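Local coordinates for sarcosine oxidase (PDB 1Y56), which serves as the FAD-binding beta subunit of an archaeal L-proline dehydrogenase complex and probably carries out the oxidation of L-proline, at residues 13-19 against 152-156; 33-39 against 166-172; 195-200 against 325-331. One frame throughout, in Å; residues are numbered along the deposited sequence.

Contact 1 (13-19 against 152-156). With FAD (flavin-adenine dinucleotide), chain I.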
# COMPACT_ATOMS: atom_id res chain seq x y z
N GLY B 13 38.74 14.09 16.36
CA GLY B 13 39.32 13.23 17.39
C GLY B 13 39.98 11.99 16.81
O GLY B 13 39.78 10.88 17.30
N GLY B 14 40.76 12.19 15.76
CA GLY B 14 41.59 11.12 15.22
C GLY B 14 42.96 11.22 15.85
O GLY B 14 43.18 12.03 16.77
N ILE B 15 43.89 10.41 15.34
CA ILE B 15 45.23 10.38 15.91
C ILE B 15 45.78 11.80 16.07
O ILE B 15 46.29 12.15 17.13
CB ILE B 15 46.19 9.43 15.12
CG1 ILE B 15 47.51 9.20 15.88
CG2 ILE B 15 46.44 9.94 13.71
CD1 ILE B 15 47.36 8.78 17.34
N VAL B 16 45.61 12.63 15.05
CA VAL B 16 46.15 13.99 15.10
C VAL B 16 45.44 14.86 16.14
O VAL B 16 46.08 15.49 16.99
CB VAL B 16 46.16 14.64 13.71
CG1 VAL B 16 46.68 16.07 13.79
CG2 VAL B 16 47.03 13.82 12.79
N GLY B 17 44.11 14.87 16.08
CA GLY B 17 43.31 15.65 17.01
C GLY B 17 43.61 15.32 18.45
O GLY B 17 43.85 16.23 19.24
N VAL B 18 43.62 14.03 18.80
CA VAL B 18 43.77 13.62 20.21
C VAL B 18 45.21 13.81 20.69
O VAL B 18 45.45 14.13 21.86
CB VAL B 18 43.25 12.17 20.53
CG1 VAL B 18 42.11 11.80 19.63
CG2 VAL B 18 44.34 11.13 20.45
N THR B 19 46.15 13.66 19.76
CA THR B 19 47.56 13.76 20.08
C THR B 19 47.91 15.21 20.42
O THR B 19 48.75 15.47 21.26
CB THR B 19 48.41 13.19 18.94
OG1 THR B 19 49.65 12.70 19.46
CG2 THR B 19 48.68 14.22 17.84
N THR B 152 45.71 5.55 19.49
CA THR B 152 44.84 6.71 19.62
C THR B 152 44.05 6.64 20.92
O THR B 152 44.00 7.61 21.67
CB THR B 152 43.91 6.86 18.40
OG1 THR B 152 44.70 6.90 17.21
CG2 THR B 152 43.12 8.15 18.48
N THR B 153 43.46 5.47 21.19
CA THR B 153 42.67 5.26 22.40
C THR B 153 43.50 5.49 23.66
O THR B 153 43.01 6.06 24.64
CB THR B 153 42.06 3.84 22.42
OG1 THR B 153 41.25 3.66 21.25
CG2 THR B 153 41.19 3.64 23.64
N ALA B 154 44.77 5.08 23.59
CA ALA B 154 45.74 5.26 24.67
C ALA B 154 45.98 6.75 24.95
O ALA B 154 45.68 7.24 26.04
CB ALA B 154 47.04 4.53 24.36
N PHE B 155 46.47 7.46 23.94
CA PHE B 155 46.62 8.92 24.04
C PHE B 155 45.32 9.57 24.49
O PHE B 155 45.35 10.53 25.23
CB PHE B 155 47.02 9.52 22.69
CG PHE B 155 48.47 9.36 22.36
CD1 PHE B 155 49.44 10.02 23.10
CD2 PHE B 155 48.86 8.59 21.27
CE1 PHE B 155 50.79 9.89 22.77
CE2 PHE B 155 50.20 8.45 20.92
CZ PHE B 155 51.17 9.09 21.68
N ALA B 156 44.20 9.05 24.03
CA ALA B 156 42.90 9.57 24.40
C ALA B 156 42.66 9.51 25.92
O ALA B 156 42.37 10.54 26.53
CB ALA B 156 41.79 8.84 23.64
PA FAD I . 41.27 11.49 10.86
O1A FAD I . 40.35 11.36 9.68
O2A FAD I . 41.77 10.24 11.53
O5B FAD I . 40.58 12.47 11.93
C5B FAD I . 39.72 13.52 11.52
C4B FAD I . 38.47 13.42 12.37
O4B FAD I . 37.73 14.63 12.27
C3B FAD I . 37.54 12.29 11.93
O3B FAD I . 37.45 11.30 12.96
C2B FAD I . 36.20 12.98 11.67
O2B FAD I . 35.09 12.33 12.27
C1B FAD I . 36.35 14.30 12.37
N9A FAD I . 35.47 15.34 11.78
C8A FAD I . 35.29 15.63 10.48
N7A FAD I . 34.38 16.63 10.40
C5A FAD I . 34.00 16.95 11.65
C6A FAD I . 33.12 17.88 12.19
N6A FAD I . 32.42 18.72 11.37
N1A FAD I . 32.96 17.94 13.52
C2A FAD I . 33.64 17.12 14.35
N3A FAD I . 34.50 16.21 13.86
C4A FAD I . 34.69 16.12 12.52
N1 FAD I . 49.56 7.14 7.88
C2 FAD I . 50.74 6.75 8.39
O2 FAD I . 51.42 7.57 9.03
N3 FAD I . 51.21 5.49 8.24
C4 FAD I . 50.53 4.55 7.56
O4 FAD I . 50.98 3.39 7.43
C4X FAD I . 49.31 4.88 6.99
N5 FAD I . 48.56 3.99 6.29
C5X FAD I . 47.37 4.36 5.76
C6 FAD I . 46.62 3.41 5.04
C7 FAD I . 45.39 3.75 4.49
C7M FAD I . 44.60 2.72 3.72
C8 FAD I . 44.90 5.06 4.65
C8M FAD I . 43.60 5.48 4.09
C9 FAD I . 45.64 6.01 5.36
C9A FAD I . 46.87 5.67 5.92
N10 FAD I . 47.56 6.61 6.61
C10 FAD I . 48.81 6.28 7.17
C1' FAD I . 47.03 7.96 6.73
C2' FAD I . 46.56 8.22 8.14
O2' FAD I . 45.40 7.42 8.35
C3' FAD I . 46.16 9.67 8.25
O3' FAD I . 47.26 10.50 7.85
C4' FAD I . 45.76 9.99 9.68
O4' FAD I . 44.68 9.15 10.12
C5' FAD I . 45.34 11.45 9.80
O5' FAD I . 44.78 11.56 11.10
P FAD I . 43.78 12.76 11.39
O1P FAD I . 44.39 14.00 10.80
O2P FAD I . 43.43 12.67 12.85
O3P FAD I . 42.55 12.36 10.43

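Contact 2 (33-39 against 166-172). With FAD (flavin-adenine dinucleotide), chain I.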
# COMPACT_ATOMS: atom_id res chain seq x y z
N VAL B 33 38.27 18.33 22.75
CA VAL B 33 38.14 17.88 21.36
C VAL B 33 36.69 17.56 21.04
O VAL B 33 35.93 17.09 21.90
CB VAL B 33 39.04 16.67 20.96
CG1 VAL B 33 40.34 16.66 21.72
CG2 VAL B 33 38.31 15.35 21.11
N ILE B 34 36.33 17.84 19.79
CA ILE B 34 34.98 17.66 19.29
C ILE B 34 35.05 16.74 18.08
O ILE B 34 35.58 17.10 17.03
CB ILE B 34 34.35 19.03 18.92
CG1 ILE B 34 34.35 19.97 20.13
CG2 ILE B 34 32.93 18.84 18.39
CD1 ILE B 34 33.80 21.37 19.85
N GLU B 35 34.53 15.53 18.25
CA GLU B 35 34.59 14.50 17.21
C GLU B 35 33.16 14.14 16.80
O GLU B 35 32.33 13.96 17.66
CB GLU B 35 35.35 13.29 17.75
CG GLU B 35 35.26 12.03 16.95
CD GLU B 35 35.69 12.22 15.52
OE1 GLU B 35 34.92 11.77 14.64
OE2 GLU B 35 36.76 12.82 15.26
N LYS B 36 32.85 14.07 15.51
CA LYS B 36 31.44 13.88 15.12
C LYS B 36 30.97 12.43 15.23
O LYS B 36 29.77 12.17 15.28
CB LYS B 36 31.14 14.45 13.72
CG LYS B 36 31.74 13.67 12.56
CD LYS B 36 31.49 14.37 11.25
CE LYS B 36 32.24 13.70 10.11
NZ LYS B 36 31.45 12.59 9.50
N ARG B 37 31.92 11.49 15.25
CA ARG B 37 31.60 10.07 15.47
C ARG B 37 32.27 9.57 16.76
O ARG B 37 31.97 10.10 17.83
CB ARG B 37 31.89 9.22 14.23
CG ARG B 37 30.64 9.07 13.33
CD ARG B 37 30.92 8.79 11.83
NE ARG B 37 31.77 7.61 11.56
CZ ARG B 37 31.53 6.36 11.97
NH1 ARG B 37 32.38 5.38 11.64
NH2 ARG B 37 30.45 6.06 12.71
N PHE B 38 33.15 8.58 16.69
CA PHE B 38 33.92 8.17 17.88
C PHE B 38 35.40 8.51 17.74
O PHE B 38 35.89 8.66 16.61
CB PHE B 38 33.71 6.69 18.22
CG PHE B 38 34.09 5.74 17.12
CD1 PHE B 38 35.36 5.20 17.05
CD2 PHE B 38 33.15 5.35 16.17
CE1 PHE B 38 35.71 4.31 16.05
CE2 PHE B 38 33.50 4.46 15.15
CZ PHE B 38 34.78 3.94 15.10
N ILE B 39 36.09 8.65 18.87
CA ILE B 39 37.53 8.88 18.86
C ILE B 39 38.20 7.80 17.99
O ILE B 39 38.04 6.60 18.23
CB ILE B 39 38.16 8.85 20.29
CG1 ILE B 39 37.45 9.82 21.26
CG2 ILE B 39 39.66 9.10 20.25
CD1 ILE B 39 37.51 11.30 20.88
N LEU B 166 36.86 15.15 25.89
CA LEU B 166 36.73 14.53 24.58
C LEU B 166 35.26 14.27 24.30
O LEU B 166 34.64 13.42 24.95
CB LEU B 166 37.56 13.24 24.52
CG LEU B 166 39.02 13.27 24.02
CD1 LEU B 166 39.87 14.37 24.63
CD2 LEU B 166 39.69 11.91 24.24
N LEU B 167 34.70 15.02 23.35
CA LEU B 167 33.26 14.95 23.05
C LEU B 167 32.99 14.14 21.81
O LEU B 167 33.44 14.50 20.71
CB LEU B 167 32.70 16.36 22.91
CG LEU B 167 32.21 17.05 24.17
CD1 LEU B 167 32.83 16.52 25.46
CD2 LEU B 167 32.47 18.54 24.05
N GLU B 168 32.23 13.05 21.96
CA GLU B 168 32.14 12.07 20.90
C GLU B 168 31.05 12.21 19.85
O GLU B 168 31.36 12.37 18.69
CB GLU B 168 32.25 10.64 21.40
CG GLU B 168 33.59 10.03 21.02
CD GLU B 168 33.86 8.71 21.70
OE1 GLU B 168 33.17 8.41 22.69
OE2 GLU B 168 34.76 7.98 21.24
N TYR B 169 29.78 12.15 20.18
CA TYR B 169 28.89 12.26 19.03
C TYR B 169 28.45 13.71 18.85
O TYR B 169 27.28 14.08 18.98
CB TYR B 169 27.79 11.17 19.02
CG TYR B 169 28.34 9.81 18.59
CD1 TYR B 169 29.14 9.05 19.45
CD2 TYR B 169 28.05 9.28 17.32
CE1 TYR B 169 29.64 7.81 19.07
CE2 TYR B 169 28.55 8.02 16.93
CZ TYR B 169 29.35 7.31 17.81
OH TYR B 169 29.88 6.07 17.45
N THR B 170 29.45 14.53 18.56
CA THR B 170 29.34 15.97 18.58
C THR B 170 29.99 16.54 17.32
O THR B 170 31.22 16.48 17.15
CB THR B 170 29.99 16.55 19.87
OG1 THR B 170 29.65 15.72 20.99
CG2 THR B 170 29.54 17.99 20.15
N GLU B 171 29.16 17.09 16.43
CA GLU B 171 29.61 17.61 15.15
C GLU B 171 29.67 19.13 15.17
O GLU B 171 28.78 19.79 15.71
CB GLU B 171 28.70 17.13 14.03
CG GLU B 171 29.18 17.49 12.65
CD GLU B 171 28.54 16.64 11.57
OE1 GLU B 171 28.19 15.48 11.85
OE2 GLU B 171 28.40 17.14 10.43
N VAL B 172 30.74 19.68 14.60
CA VAL B 172 30.85 21.10 14.39
C VAL B 172 30.11 21.44 13.11
O VAL B 172 30.25 20.77 12.09
CB VAL B 172 32.30 21.54 14.29
CG1 VAL B 172 32.42 22.97 13.75
CG2 VAL B 172 32.94 21.42 15.65
PA FAD I . 41.27 11.49 10.86
O1A FAD I . 40.35 11.36 9.68
O2A FAD I . 41.77 10.24 11.53
O5B FAD I . 40.58 12.47 11.93
C5B FAD I . 39.72 13.52 11.52
C4B FAD I . 38.47 13.42 12.37
O4B FAD I . 37.73 14.63 12.27
C3B FAD I . 37.54 12.29 11.93
O3B FAD I . 37.45 11.30 12.96
C2B FAD I . 36.20 12.98 11.67
O2B FAD I . 35.09 12.33 12.27
C1B FAD I . 36.35 14.30 12.37
N9A FAD I . 35.47 15.34 11.78
C8A FAD I . 35.29 15.63 10.48
N7A FAD I . 34.38 16.63 10.40
C5A FAD I . 34.00 16.95 11.65
C6A FAD I . 33.12 17.88 12.19
N6A FAD I . 32.42 18.72 11.37
N1A FAD I . 32.96 17.94 13.52
C2A FAD I . 33.64 17.12 14.35
N3A FAD I . 34.50 16.21 13.86
C4A FAD I . 34.69 16.12 12.52
N1 FAD I . 49.56 7.14 7.88
C2 FAD I . 50.74 6.75 8.39
O2 FAD I . 51.42 7.57 9.03
N3 FAD I . 51.21 5.49 8.24
C4 FAD I . 50.53 4.55 7.56
O4 FAD I . 50.98 3.39 7.43
C4X FAD I . 49.31 4.88 6.99
N5 FAD I . 48.56 3.99 6.29
C5X FAD I . 47.37 4.36 5.76
C6 FAD I . 46.62 3.41 5.04
C7 FAD I . 45.39 3.75 4.49
C7M FAD I . 44.60 2.72 3.72
C8 FAD I . 44.90 5.06 4.65
C8M FAD I . 43.60 5.48 4.09
C9 FAD I . 45.64 6.01 5.36
C9A FAD I . 46.87 5.67 5.92
N10 FAD I . 47.56 6.61 6.61
C10 FAD I . 48.81 6.28 7.17
C1' FAD I . 47.03 7.96 6.73
C2' FAD I . 46.56 8.22 8.14
O2' FAD I . 45.40 7.42 8.35
C3' FAD I . 46.16 9.67 8.25
O3' FAD I . 47.26 10.50 7.85
C4' FAD I . 45.76 9.99 9.68
O4' FAD I . 44.68 9.15 10.12
C5' FAD I . 45.34 11.45 9.80
O5' FAD I . 44.78 11.56 11.10
P FAD I . 43.78 12.76 11.39
O1P FAD I . 44.39 14.00 10.80
O2P FAD I . 43.43 12.67 12.85
O3P FAD I . 42.55 12.36 10.43

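Contact 3 (195-200 against 325-331)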
# COMPACT_ATOMS: atom_id res chain seq x y z
N GLY B 195 38.08 31.07 22.26
CA GLY B 195 38.78 32.04 21.44
C GLY B 195 39.82 31.41 20.55
O GLY B 195 40.27 32.03 19.60
N ILE B 196 40.18 30.16 20.86
CA ILE B 196 41.22 29.42 20.13
C ILE B 196 40.67 28.09 19.61
O ILE B 196 40.24 27.24 20.41
CB ILE B 196 42.42 29.11 21.04
CG1 ILE B 196 42.96 30.39 21.70
CG2 ILE B 196 43.50 28.33 20.29
CD1 ILE B 196 43.77 30.12 22.97
N VAL B 197 40.69 27.90 18.29
CA VAL B 197 40.28 26.61 17.71
C VAL B 197 41.34 26.00 16.80
O VAL B 197 42.08 26.73 16.12
CB VAL B 197 38.89 26.65 16.99
CG1 VAL B 197 37.98 27.70 17.59
CG2 VAL B 197 39.03 26.89 15.52
N VAL B 198 41.42 24.66 16.81
CA VAL B 198 42.34 23.92 15.94
C VAL B 198 41.58 22.99 15.01
O VAL B 198 40.83 22.12 15.47
CB VAL B 198 43.36 23.07 16.74
CG1 VAL B 198 44.22 22.23 15.80
CG2 VAL B 198 44.23 23.96 17.60
N ASN B 199 41.77 23.17 13.71
CA ASN B 199 41.16 22.32 12.70
C ASN B 199 42.02 21.08 12.42
O ASN B 199 43.05 21.16 11.71
CB ASN B 199 40.92 23.12 11.41
CG ASN B 199 40.33 22.29 10.29
OD1 ASN B 199 40.43 22.67 9.12
ND2 ASN B 199 39.70 21.17 10.62
N ALA B 200 41.61 19.94 12.97
CA ALA B 200 42.29 18.68 12.73
C ALA B 200 41.31 17.64 12.19
O ALA B 200 41.01 16.64 12.85
CB ALA B 200 42.97 18.19 13.98
N ASN B 325 41.08 35.16 14.34
CA ASN B 325 41.80 35.21 15.60
C ASN B 325 41.69 34.01 16.50
O ASN B 325 40.74 33.83 17.29
CB ASN B 325 41.75 36.56 16.30
CG ASN B 325 42.92 37.43 15.89
OD1 ASN B 325 43.08 37.75 14.71
ND2 ASN B 325 43.78 37.77 16.85
N ASP B 326 42.74 33.21 16.29
CA ASP B 326 43.18 32.02 17.01
C ASP B 326 42.68 30.75 16.32
O ASP B 326 42.24 29.79 16.96
CB ASP B 326 42.92 32.11 18.51
CG ASP B 326 43.37 33.46 19.09
OD1 ASP B 326 44.43 33.99 18.66
OD2 ASP B 326 42.64 34.01 19.96
N TYR B 327 42.78 30.79 15.00
CA TYR B 327 42.47 29.65 14.16
C TYR B 327 43.77 28.98 13.76
O TYR B 327 44.70 29.64 13.30
CB TYR B 327 41.72 30.09 12.90
CG TYR B 327 41.16 28.95 12.09
CD1 TYR B 327 40.11 28.18 12.57
CD2 TYR B 327 41.65 28.65 10.82
CE1 TYR B 327 39.57 27.13 11.83
CE2 TYR B 327 41.12 27.60 10.07
CZ TYR B 327 40.07 26.84 10.59
OH TYR B 327 39.51 25.81 9.87
N TYR B 328 43.84 27.67 13.97
CA TYR B 328 45.00 26.89 13.55
C TYR B 328 44.58 25.74 12.67
O TYR B 328 43.43 25.29 12.72
CB TYR B 328 45.76 26.35 14.75
CG TYR B 328 46.31 27.39 15.69
CD1 TYR B 328 45.49 28.03 16.61
CD2 TYR B 328 47.66 27.73 15.66
CE1 TYR B 328 45.98 28.98 17.47
CE2 TYR B 328 48.18 28.68 16.52
CZ TYR B 328 47.34 29.30 17.43
OH TYR B 328 47.84 30.25 18.31
N ILE B 329 45.51 25.26 11.87
CA ILE B 329 45.23 24.13 11.03
C ILE B 329 46.36 23.11 11.18
O ILE B 329 47.54 23.47 11.25
CB ILE B 329 44.98 24.56 9.55
CG1 ILE B 329 44.35 23.41 8.74
CG2 ILE B 329 46.25 25.10 8.91
CD1 ILE B 329 43.73 23.83 7.42
N ALA B 330 45.97 21.84 11.29
CA ALA B 330 46.88 20.70 11.21
C ALA B 330 46.18 19.61 10.40
O ALA B 330 45.57 18.70 10.98
CB ALA B 330 47.21 20.20 12.59
N ALA B 331 46.27 19.70 9.08
CA ALA B 331 45.50 18.83 8.18
C ALA B 331 46.15 18.64 6.81
O ALA B 331 46.89 19.50 6.34
CB ALA B 331 44.09 19.39 8.02

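Contact 1 (13-19 against 152-156)
The ring of F155 is the flat group of this contact: T19 lies over one of its faces, with OG1 4.5 Å from CE1, and the CD1 methyl of I15 approaches obliquely, 4.2 Å from CD2. Beyond the two segments the ring also meets other aromatic groups, Y74 edge-to-face and H22 and F80 with their rings inclined to it. Its CB methylene touches helix 15-26 as well, resting 3.8 Å from V18 CG2.

One turn earlier on the same helix, T152 meets both I15 and V18. Its CG2 is anti to the backbone N (OG1 at chi1 -55°), which sets the methyl beside V18, whose CG2 is 3.8 Å away and whose side chain runs at about a right angle to that of T152. OG1 comes beside I15 instead, 3.3 Å from CD1, a contact with carbon alone; the polar need of this hydroxyl is met within its own helix by the carbonyl of P148. No hydrogen bond joins the segments.

Over residues 15-19 and 152-156 the helix axes approach to 9.1 Å and differ by 19° in direction. Helix 15-26 is the first helix of the Rossmann-type dinucleotide-binding fold, and G14 and G17 belong to a GxGxxG pattern as in other members of this class. G14 occupies the N-cap position and lies against the pyrophosphate, bringing no side chain where it arrives. There O2P accepts a hydrogen bond of 3.1 Å from V16 N, and the helix N-terminus pointing at it would probably help to stabilise the negative charge. I15 links the two environments: CG2 packs 3.5 Å from FAD O5', while its CG1 branch, anti to the backbone N (chi1 -169°), carries CD1 across to T152 and F155.

Contact 2 (33-39 against 166-172)
E168 OE2 accepts the backbone N-H of I39 at 2.8 Å, using its anti lone pair in a fairly straight bond (163° at the hydrogen). This ties the carboxylate to the turn after strand 31-34, and I39 CG1 packs against the same oxygen. The strands themselves pair in parallel, with L167 N bonded to V33 O and E35 N to L167 O, the latter at 2.9 Å.

V33 and L166 share one face of the sheet, CG2 of the valine 3.6 Å from CG of the leucine, and the CD1 methyl of I39 meets the L166 side chain at about a right angle. On the other face I34 CG2 meets V172 CG2 at 3.8 Å. R37 O sits 3.4 Å above the plane of the Y169 ring, offset to its rim, while Y169 OH lies at the edge of the F38 ring. K36 and E171 run side by side; E171 OE2 forms a salt bridge with K209 of the neighbouring PH1363 chain.

E35 bends at chi2 (55°), bringing its carboxylate to the adenosine ribose, where OE1 accepts R37 N and probably FAD O2B, a contact modelled so short that its length is doubtful; OE2 bonds G13 N. V172 reads the adenine edge, N to N1A at 3.0 Å and O from N6A at 3.1 Å. An acidic residue at the end of the second strand, set beside the adenosine ribose, is characteristic of Rossmann-type FAD- and NAD-binding folds.

Contact 3 (195-200 against 325-331)
Strands 196-199 and 327-331 run parallel, the axes of these segments 4.6 Å apart and 19° from alignment, and are joined by four backbone hydrogen bonds: V197 N to D326 O, Y328 N to V197 O, N199 N to Y328 O and A330 N to N199 O. The bond from V197 N to D326 O is 2.8 Å long. V197 thus uses both its N-H and its carbonyl, as N199 does, whereas V198 offers its polar backbone atoms to the neighbouring strand 8-11.

On the face that carries V197, N199 and Y327, the tyrosine ring reaches both V197 and N199. Its CG is anti to the backbone N (chi1 -170°), which lays the ring along the partner strand. There V197 CG2 meets the ring edge near its plane, 3.4 Å from CD1, and N199 CB lies 3.4 Å from OH at the far end. That hydroxyl has its hydrogen-bonding partner in N209 of helix 205-212, which packs on this face and whose I208 touches both N199 and Y327.

The pairing belongs to the parallel part of the mixed sheet at the core of the Rossmann-type FAD-binding domain, where strand 196-199 is flanked by 8-11 and 327-331. A200, just past the end of its strand, belongs to the FAD pocket.

On the other face Y328 takes a different rotamer, with CG anti to the carbonyl carbon (chi1 -61°). The ring edge then points in plane at V197 O, 3.7 Å from CD1. I196 CG2 packs obliquely, 3.8 Å from CE1, and V198 CG2 is 4.0 Å from CB. Helix 337-354 covers these residues through I352, which touches I196, V198 and Y328. At the start of the pairing the I196 and D326 side chains run obliquely to one another.

The three contacts show how one nucleotide-binding domain is assembled from distant parts of the chain. Contacts 1 and 2 alternate along the sequence and their centres lie 12 Å apart: helix 15-26 leads on to strand 31-34, and helix 148-161 to strand 165-167, so the helix pair and the strand pair are successive elements of the same two chain passages. Contact 3 follows later in the sequence, about 16 Å from each of the others between centres. It shares the sheet with contact 2, strand 8-11 lying between the two, and meets contact 1 where G17 packs on A200. Contacts 1 and 2 both bind FAD, and contact 3 reaches its pocket through A200.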